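Local coordinates for protein neuraminidase (Influenza A virus, PDB 4K3Y) that is a bat influenza neuraminidase-like surface protein of uncertain enzymatic activity, built on the six-bladed beta-propeller head of viral neuraminidases, at residues P235-L240 with V300-N305; Y157-D162 with P220-D225; V82-P87 with N351-F356. One frame throughout, in Å; residues are numbered along the deposited sequence.

Overall arrangement
The three contacts lie at joints between successive blades of the propeller. Interaction 2 is buried and joins two strands of neighbouring sheets through aliphatic and aromatic side chains. Interaction 3 is also buried but smaller. It sets a turn at the end of strand 78-83 against strand 349-359, on the opposite side of the chain's centre from interaction 2. Interaction 1 is farther out and partly buried. It joins two loops beside a disulfide, and polar groups from outside the pair tie them together. Interactions 1 and 2 are linked through one sheet: strand 221-224 belongs to it, and residues 235-240 follow its last strand.

Interaction 1. Residues P235-L240 with V300-N305; sequences PCLGFL and VQTVGN
Cys236 and Val300 bring the two loops together, and Leu237 and Thr302 make a second touch beside them. The side chain of Cys236 starts toward the 300-305 loop. Its CB lies 4.0 Å from the backbone N of Val300 and 4.1 Å from Val300 CG1. The next atom, SG, is anti to the carbonyl carbon (chi1 -60°). It ends in the disulfide with Cys253. The same valine branch also rests on the main chain, with Val300 CG1 3.8 Å from Cys236 O. One methyl thus touches both the side chain and the carbonyl of the cysteine.

Leu237 reaches across with a single branch. Its CD1 comes to 3.6 Å from Thr302 OG1, and the two side chains meet at about a right angle. This is a methyl against a hydroxyl oxygen, and the polar need of Thr302 is met elsewhere, by Thr296 O. The leucine also packs on Phe293.

Asn251 supplies a polar link between the loops. Its OD1 accepts from Gly238 N, and its ND2 donates to Val300 O, so one amide holds both backbones. A backbone hydrogen bond between Cys236 and Leu297 adds to this.

The chain has no helices, and the contact sits where two blades of the propeller meet. Residues 235-240 follow strand 230-233, the last of its sheet. Residues 300-305 lie between strands 286-294 and 306-311 of the next sheet. Phe239 extends the join along strand 286-294, where it packs on Phe293 and meets Tyr291 edge-to-face.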
# COMPACT_ATOMS: atom_id res chain seq x y z
N PRO C 235 15.33 -42.15 10.06
CA PRO C 235 15.06 -42.74 8.75
C PRO C 235 15.96 -43.93 8.46
O PRO C 235 17.17 -43.91 8.73
CB PRO C 235 15.35 -41.58 7.77
CG PRO C 235 16.22 -40.63 8.53
CD PRO C 235 15.80 -40.76 9.97
N CYS C 236 15.34 -44.98 7.93
CA CYS C 236 16.03 -46.23 7.66
C CYS C 236 16.49 -46.27 6.20
O CYS C 236 16.73 -47.33 5.63
CB CYS C 236 15.09 -47.41 7.98
SG CYS C 236 14.55 -47.47 9.72
N LEU C 237 16.64 -45.08 5.61
CA LEU C 237 16.96 -44.98 4.19
C LEU C 237 18.39 -44.49 3.90
O LEU C 237 18.82 -43.44 4.38
CB LEU C 237 15.94 -44.09 3.49
CG LEU C 237 14.80 -44.80 2.74
CD1 LEU C 237 14.37 -46.07 3.45
CD2 LEU C 237 13.62 -43.87 2.59
N GLY C 238 19.09 -45.26 3.09
CA GLY C 238 20.47 -44.98 2.74
C GLY C 238 20.62 -43.81 1.78
O GLY C 238 21.75 -43.49 1.39
N PHE C 239 19.50 -43.20 1.38
CA PHE C 239 19.51 -41.94 0.60
C PHE C 239 19.72 -40.75 1.54
O PHE C 239 18.77 -40.23 2.15
CB PHE C 239 18.20 -41.79 -0.17
CG PHE C 239 18.19 -40.67 -1.18
CD1 PHE C 239 18.92 -40.79 -2.36
CD2 PHE C 239 17.43 -39.52 -0.98
CE1 PHE C 239 18.91 -39.78 -3.32
CE2 PHE C 239 17.41 -38.50 -1.94
CZ PHE C 239 18.15 -38.63 -3.10
N LEU C 240 20.97 -40.32 1.66
CA LEU C 240 21.37 -39.42 2.72
C LEU C 240 20.90 -37.99 2.53
O LEU C 240 21.30 -37.31 1.57
CB LEU C 240 22.90 -39.46 2.88
CG LEU C 240 23.45 -40.83 3.23
CD1 LEU C 240 24.93 -40.75 3.57
CD2 LEU C 240 22.66 -41.43 4.39
N VAL C 300 13.24 -50.59 6.44
CA VAL C 300 14.38 -50.80 5.56
C VAL C 300 13.90 -51.39 4.24
O VAL C 300 14.63 -51.46 3.26
CB VAL C 300 15.39 -51.73 6.22
CG1 VAL C 300 16.61 -50.96 6.67
CG2 VAL C 300 14.73 -52.43 7.42
N GLN C 301 12.63 -51.80 4.24
CA GLN C 301 12.03 -52.40 3.06
C GLN C 301 11.49 -51.36 2.08
O GLN C 301 11.43 -51.65 0.88
CB GLN C 301 10.94 -53.41 3.45
CG GLN C 301 11.37 -54.51 4.41
CD GLN C 301 10.52 -54.54 5.67
OE1 GLN C 301 9.29 -54.58 5.60
NE2 GLN C 301 11.18 -54.49 6.83
N THR C 302 11.12 -50.18 2.57
CA THR C 302 10.53 -49.16 1.67
C THR C 302 11.48 -48.80 0.51
O THR C 302 12.71 -48.76 0.66
CB THR C 302 9.94 -47.92 2.40
OG1 THR C 302 10.98 -47.17 3.02
CG2 THR C 302 8.92 -48.35 3.46
N VAL C 303 10.88 -48.55 -0.66
CA VAL C 303 11.57 -48.78 -1.94
C VAL C 303 12.37 -47.64 -2.56
O VAL C 303 13.60 -47.62 -2.44
CB VAL C 303 10.61 -49.37 -2.98
CG1 VAL C 303 11.36 -50.37 -3.82
CG2 VAL C 303 9.44 -50.05 -2.28
N GLY C 304 11.69 -46.73 -3.26
CA GLY C 304 12.41 -45.71 -4.02
C GLY C 304 11.94 -45.70 -5.46
O GLY C 304 12.19 -46.64 -6.21
N ASN C 305 11.25 -44.62 -5.84
CA ASN C 305 10.35 -44.65 -6.98
C ASN C 305 10.70 -43.67 -8.08
O ASN C 305 10.75 -44.04 -9.26
CB ASN C 305 8.92 -44.40 -6.49
CG ASN C 305 7.89 -44.66 -7.57
OD1 ASN C 305 7.22 -43.74 -8.04
ND2 ASN C 305 7.76 -45.92 -7.97

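Interaction 2. Residues Y157-D162 with P220-D225; sequences YTIIAD and PFLEFD
Strands 157-162 and 221-224 face each other with Ile159 opposite Leu222, their axes 11.1 Å apart and their directions 141° from one another. That spacing is too wide for backbone pairing. The strands belong to different sheets and meet through side chains alone. Tyr157 and Ile159, two apart on one strand, point toward Leu222 and Phe224, two apart on the other.

Phe224 meets both residues of the opposing strand. Its CG lies between the backbone N and the carbonyl carbon (chi1 62°), and its ring stands between the strands. CE2 is 4.0 Å from Tyr157 CB, which approaches the edge of the phenylalanine ring, near its plane. Phe224 CZ is 4.2 Å from the same CB. Tyr157 CG is also 4.2 Å from Phe224 CE2. The contact therefore falls at CB and CG, the root of the tyrosine side chain. It is not a stack of the two rings. The phenol runs on away from Phe224, and Tyr157 OH bonds to Thr155 OG1.

Ile159 uses its far methyl. CG1 is anti to the carbonyl carbon (chi1 -58°) and the chain beyond it is extended, which carries CD1 outward. Ile159 CD1 meets Leu222 CD1 tip to tip at 3.9 Å. It also lies 4.4 Å from Phe224 CE1, a looser touch. All four side chains are buried.

The contact lies between neighbouring blades of the propeller. Strand 155-162 is flanked in its sheet by strands 150-152 and 170-177. Strand 221-224 runs between 205-211 and 230-233. Leu173 of strand 170-177 also touches Phe224. Tyr230 packs on both Phe224 and Leu222, and Phe232 adds to the cover of Leu222.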
# COMPACT_ATOMS: atom_id res chain seq x y z
N TYR C 157 2.76 -24.12 18.01
CA TYR C 157 3.90 -24.89 18.53
C TYR C 157 5.22 -24.53 17.82
O TYR C 157 5.25 -24.24 16.62
CB TYR C 157 3.61 -26.40 18.45
CG TYR C 157 2.26 -26.79 19.05
CD1 TYR C 157 1.10 -26.79 18.27
CD2 TYR C 157 2.15 -27.16 20.39
CE1 TYR C 157 -0.13 -27.15 18.81
CE2 TYR C 157 0.93 -27.52 20.93
CZ TYR C 157 -0.21 -27.52 20.14
OH TYR C 157 -1.41 -27.88 20.70
N THR C 158 6.31 -24.51 18.59
CA THR C 158 7.62 -24.22 18.03
C THR C 158 8.68 -24.93 18.85
O THR C 158 8.42 -25.34 19.99
CB THR C 158 7.91 -22.70 17.99
OG1 THR C 158 9.17 -22.46 17.34
CG2 THR C 158 7.96 -22.11 19.40
N ILE C 159 9.87 -25.11 18.27
CA ILE C 159 10.97 -25.78 18.95
C ILE C 159 12.16 -24.83 19.07
O ILE C 159 12.50 -24.14 18.12
CB ILE C 159 11.36 -27.08 18.24
CG1 ILE C 159 10.14 -28.00 18.16
CG2 ILE C 159 12.51 -27.77 18.97
CD1 ILE C 159 10.19 -29.08 17.08
N ILE C 160 12.77 -24.77 20.26
CA ILE C 160 13.91 -23.88 20.49
C ILE C 160 15.13 -24.64 21.00
O ILE C 160 15.02 -25.53 21.84
CB ILE C 160 13.55 -22.75 21.47
CG1 ILE C 160 12.41 -21.92 20.88
CG2 ILE C 160 14.76 -21.87 21.78
CD1 ILE C 160 12.04 -20.72 21.71
N ALA C 161 16.30 -24.27 20.48
CA ALA C 161 17.54 -24.95 20.81
C ALA C 161 18.41 -24.14 21.77
O ALA C 161 18.52 -22.92 21.65
CB ALA C 161 18.32 -25.27 19.54
N ASP C 162 19.02 -24.84 22.72
CA ASP C 162 20.01 -24.26 23.62
C ASP C 162 21.28 -25.12 23.56
O ASP C 162 21.36 -26.09 22.80
CB ASP C 162 19.47 -24.22 25.05
CG ASP C 162 20.11 -23.12 25.89
OD1 ASP C 162 21.21 -22.63 25.54
OD2 ASP C 162 19.50 -22.74 26.91
N PRO C 220 17.44 -36.25 11.58
CA PRO C 220 16.57 -36.71 12.67
C PRO C 220 15.12 -36.29 12.44
O PRO C 220 14.86 -35.28 11.76
CB PRO C 220 17.15 -36.00 13.90
CG PRO C 220 17.84 -34.77 13.35
CD PRO C 220 18.38 -35.20 12.01
N PHE C 221 14.18 -37.05 13.01
CA PHE C 221 12.75 -36.83 12.80
C PHE C 221 11.95 -36.79 14.10
O PHE C 221 12.24 -37.53 15.04
CB PHE C 221 12.20 -37.93 11.90
CG PHE C 221 10.95 -37.54 11.17
CD1 PHE C 221 11.02 -36.79 10.01
CD2 PHE C 221 9.70 -37.93 11.64
CE1 PHE C 221 9.87 -36.42 9.33
CE2 PHE C 221 8.54 -37.57 10.96
CZ PHE C 221 8.63 -36.81 9.80
N LEU C 222 10.93 -35.95 14.15
CA LEU C 222 10.08 -35.80 15.32
C LEU C 222 8.61 -35.83 14.90
O LEU C 222 8.25 -35.36 13.81
CB LEU C 222 10.35 -34.45 16.00
CG LEU C 222 10.39 -34.29 17.52
CD1 LEU C 222 10.04 -32.86 17.90
CD2 LEU C 222 9.50 -35.28 18.25
N GLU C 223 7.77 -36.41 15.75
CA GLU C 223 6.32 -36.24 15.65
C GLU C 223 5.77 -36.02 17.06
O GLU C 223 6.32 -36.54 18.04
CB GLU C 223 5.65 -37.42 14.93
CG GLU C 223 5.60 -38.73 15.71
CD GLU C 223 4.95 -39.85 14.92
OE1 GLU C 223 4.91 -39.76 13.67
OE2 GLU C 223 4.47 -40.83 15.55
N PHE C 224 4.70 -35.24 17.17
CA PHE C 224 4.09 -34.98 18.47
C PHE C 224 2.66 -34.46 18.34
O PHE C 224 2.30 -33.85 17.32
CB PHE C 224 4.94 -34.00 19.29
CG PHE C 224 5.08 -32.64 18.67
CD1 PHE C 224 6.11 -32.38 17.78
CD2 PHE C 224 4.17 -31.62 18.97
CE1 PHE C 224 6.24 -31.11 17.21
CE2 PHE C 224 4.30 -30.35 18.40
CZ PHE C 224 5.33 -30.09 17.53
N ASP C 225 1.84 -34.72 19.36
CA ASP C 225 0.48 -34.20 19.40
C ASP C 225 0.38 -33.07 20.42
O ASP C 225 1.39 -32.68 21.01
CB ASP C 225 -0.55 -35.30 19.66
CG ASP C 225 -0.18 -36.20 20.84
OD1 ASP C 225 0.23 -35.66 21.90
OD2 ASP C 225 -0.32 -37.44 20.71

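Interaction 3. Residues V82-P87 with N351-F356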
# COMPACT_ATOMS: atom_id res chain seq x y z
N VAL C 82 7.50 -10.00 3.58
CA VAL C 82 6.71 -9.47 2.46
C VAL C 82 5.67 -10.51 2.10
O VAL C 82 5.74 -11.65 2.54
CB VAL C 82 7.56 -9.17 1.20
CG1 VAL C 82 8.59 -8.07 1.49
CG2 VAL C 82 8.23 -10.44 0.71
N LYS C 83 4.68 -10.11 1.32
CA LYS C 83 3.73 -11.10 0.83
C LYS C 83 4.51 -11.92 -0.17
O LYS C 83 5.17 -11.35 -1.05
CB LYS C 83 2.56 -10.41 0.16
CG LYS C 83 1.41 -11.31 -0.23
CD LYS C 83 0.58 -10.60 -1.27
CE LYS C 83 -0.79 -11.21 -1.45
NZ LYS C 83 -1.56 -10.40 -2.43
N LEU C 84 4.48 -13.25 -0.03
CA LEU C 84 5.15 -14.12 -1.01
C LEU C 84 4.65 -13.83 -2.42
O LEU C 84 3.45 -13.95 -2.69
CB LEU C 84 4.95 -15.59 -0.69
CG LEU C 84 5.57 -16.55 -1.72
CD1 LEU C 84 7.10 -16.54 -1.66
CD2 LEU C 84 5.03 -17.96 -1.53
N GLY C 85 5.56 -13.46 -3.31
CA GLY C 85 5.22 -13.10 -4.68
C GLY C 85 5.70 -11.70 -4.97
O GLY C 85 5.92 -11.32 -6.12
N ASP C 86 5.85 -10.93 -3.88
CA ASP C 86 6.28 -9.54 -3.93
C ASP C 86 7.78 -9.50 -3.70
O ASP C 86 8.32 -10.29 -2.91
CB ASP C 86 5.57 -8.73 -2.84
CG ASP C 86 4.13 -8.37 -3.21
OD1 ASP C 86 3.58 -8.92 -4.19
OD2 ASP C 86 3.54 -7.54 -2.49
N PRO C 87 8.47 -8.57 -4.38
CA PRO C 87 9.90 -8.35 -4.15
C PRO C 87 10.12 -7.64 -2.82
O PRO C 87 9.23 -6.91 -2.36
CB PRO C 87 10.28 -7.41 -5.29
CG PRO C 87 9.03 -6.59 -5.50
CD PRO C 87 7.89 -7.57 -5.29
N ASN C 351 20.84 -13.86 -1.06
CA ASN C 351 19.95 -14.99 -1.27
C ASN C 351 18.64 -14.58 -1.92
O ASN C 351 18.18 -13.44 -1.74
CB ASN C 351 19.60 -15.61 0.08
CG ASN C 351 20.82 -15.88 0.93
OD1 ASN C 351 21.33 -16.99 0.95
ND2 ASN C 351 21.30 -14.86 1.64
N ASP C 352 18.03 -15.50 -2.67
CA ASP C 352 16.57 -15.61 -2.61
C ASP C 352 15.98 -17.00 -2.66
O ASP C 352 16.57 -17.96 -2.18
CB ASP C 352 15.82 -14.68 -3.57
CG ASP C 352 16.27 -14.83 -4.97
OD1 ASP C 352 17.15 -15.69 -5.20
OD2 ASP C 352 15.75 -14.12 -5.84
N LEU C 353 14.80 -17.08 -3.27
CA LEU C 353 13.85 -18.11 -2.92
C LEU C 353 13.18 -18.71 -4.13
O LEU C 353 12.78 -17.98 -5.06
CB LEU C 353 12.78 -17.46 -2.05
CG LEU C 353 12.57 -17.95 -0.64
CD1 LEU C 353 11.08 -17.96 -0.38
CD2 LEU C 353 13.16 -19.32 -0.48
N ILE C 354 13.07 -20.04 -4.12
CA ILE C 354 12.18 -20.76 -5.02
C ILE C 354 11.25 -21.54 -4.11
O ILE C 354 11.68 -22.00 -3.03
CB ILE C 354 12.92 -21.78 -5.86
CG1 ILE C 354 14.24 -21.20 -6.31
CG2 ILE C 354 12.10 -22.21 -7.09
CD1 ILE C 354 14.63 -21.74 -7.61
N THR C 355 9.99 -21.67 -4.52
CA THR C 355 9.03 -22.45 -3.75
C THR C 355 8.36 -23.48 -4.65
O THR C 355 8.28 -23.29 -5.87
CB THR C 355 7.98 -21.55 -3.06
OG1 THR C 355 7.35 -20.72 -4.03
CG2 THR C 355 8.62 -20.66 -2.00
N PHE C 356 7.90 -24.57 -4.06
CA PHE C 356 7.31 -25.66 -4.82
C PHE C 356 6.13 -26.14 -4.02
O PHE C 356 6.21 -26.19 -2.80
CB PHE C 356 8.31 -26.83 -4.96
CG PHE C 356 9.36 -26.62 -6.00
CD1 PHE C 356 10.58 -26.01 -5.67
CD2 PHE C 356 9.15 -27.04 -7.31
CE1 PHE C 356 11.57 -25.82 -6.66
CE2 PHE C 356 10.13 -26.85 -8.29
CZ PHE C 356 11.34 -26.24 -7.97
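Thr355 OG1, 4.4 Å from the Leu84 methyl CD2, is gripped from its own sheet. It has a hydrogen bond with Thr24 OG1 and a weak one with Tyr25 N. Both partners lie on strand 20-26, beside strand 349-359. Leu84 therefore meets a hydroxyl whose polar needs are served from elsewhere.

The leucine is presented by a type II turn from Lys83 to Asp86. The turn is closed by Asp86 N bonding to Lys83 O at 2.9 Å. Gly85 takes a positive phi (123°) at which a side chain would press on the carbonyl before it. Leu84, just ahead of it, points toward strand 349-359. Its CG is anti to the backbone N (chi1 177°), and the two methyls divide the work. While CD2 faces the threonine, Leu84 CD1 lies 4.4 Å from Leu353 CD1. Tyr25 touches both leucines and bridges the pair.

The turn also faces the rest of the assembly. Gly85 makes backbone hydrogen bonds to a neighbouring subunit, and Pro87 packs on Pro90 of that subunit.

Across the two segments there is one methyl-methyl touch and one methyl on a hydroxyl already bonded to Thr24, both loose. The leucine end of this joint is thus held by loose hydrophobic contact, with Tyr25 shared. Asn351 ND2, bonding Thr41 O across the blades, supplies a polar link nearby.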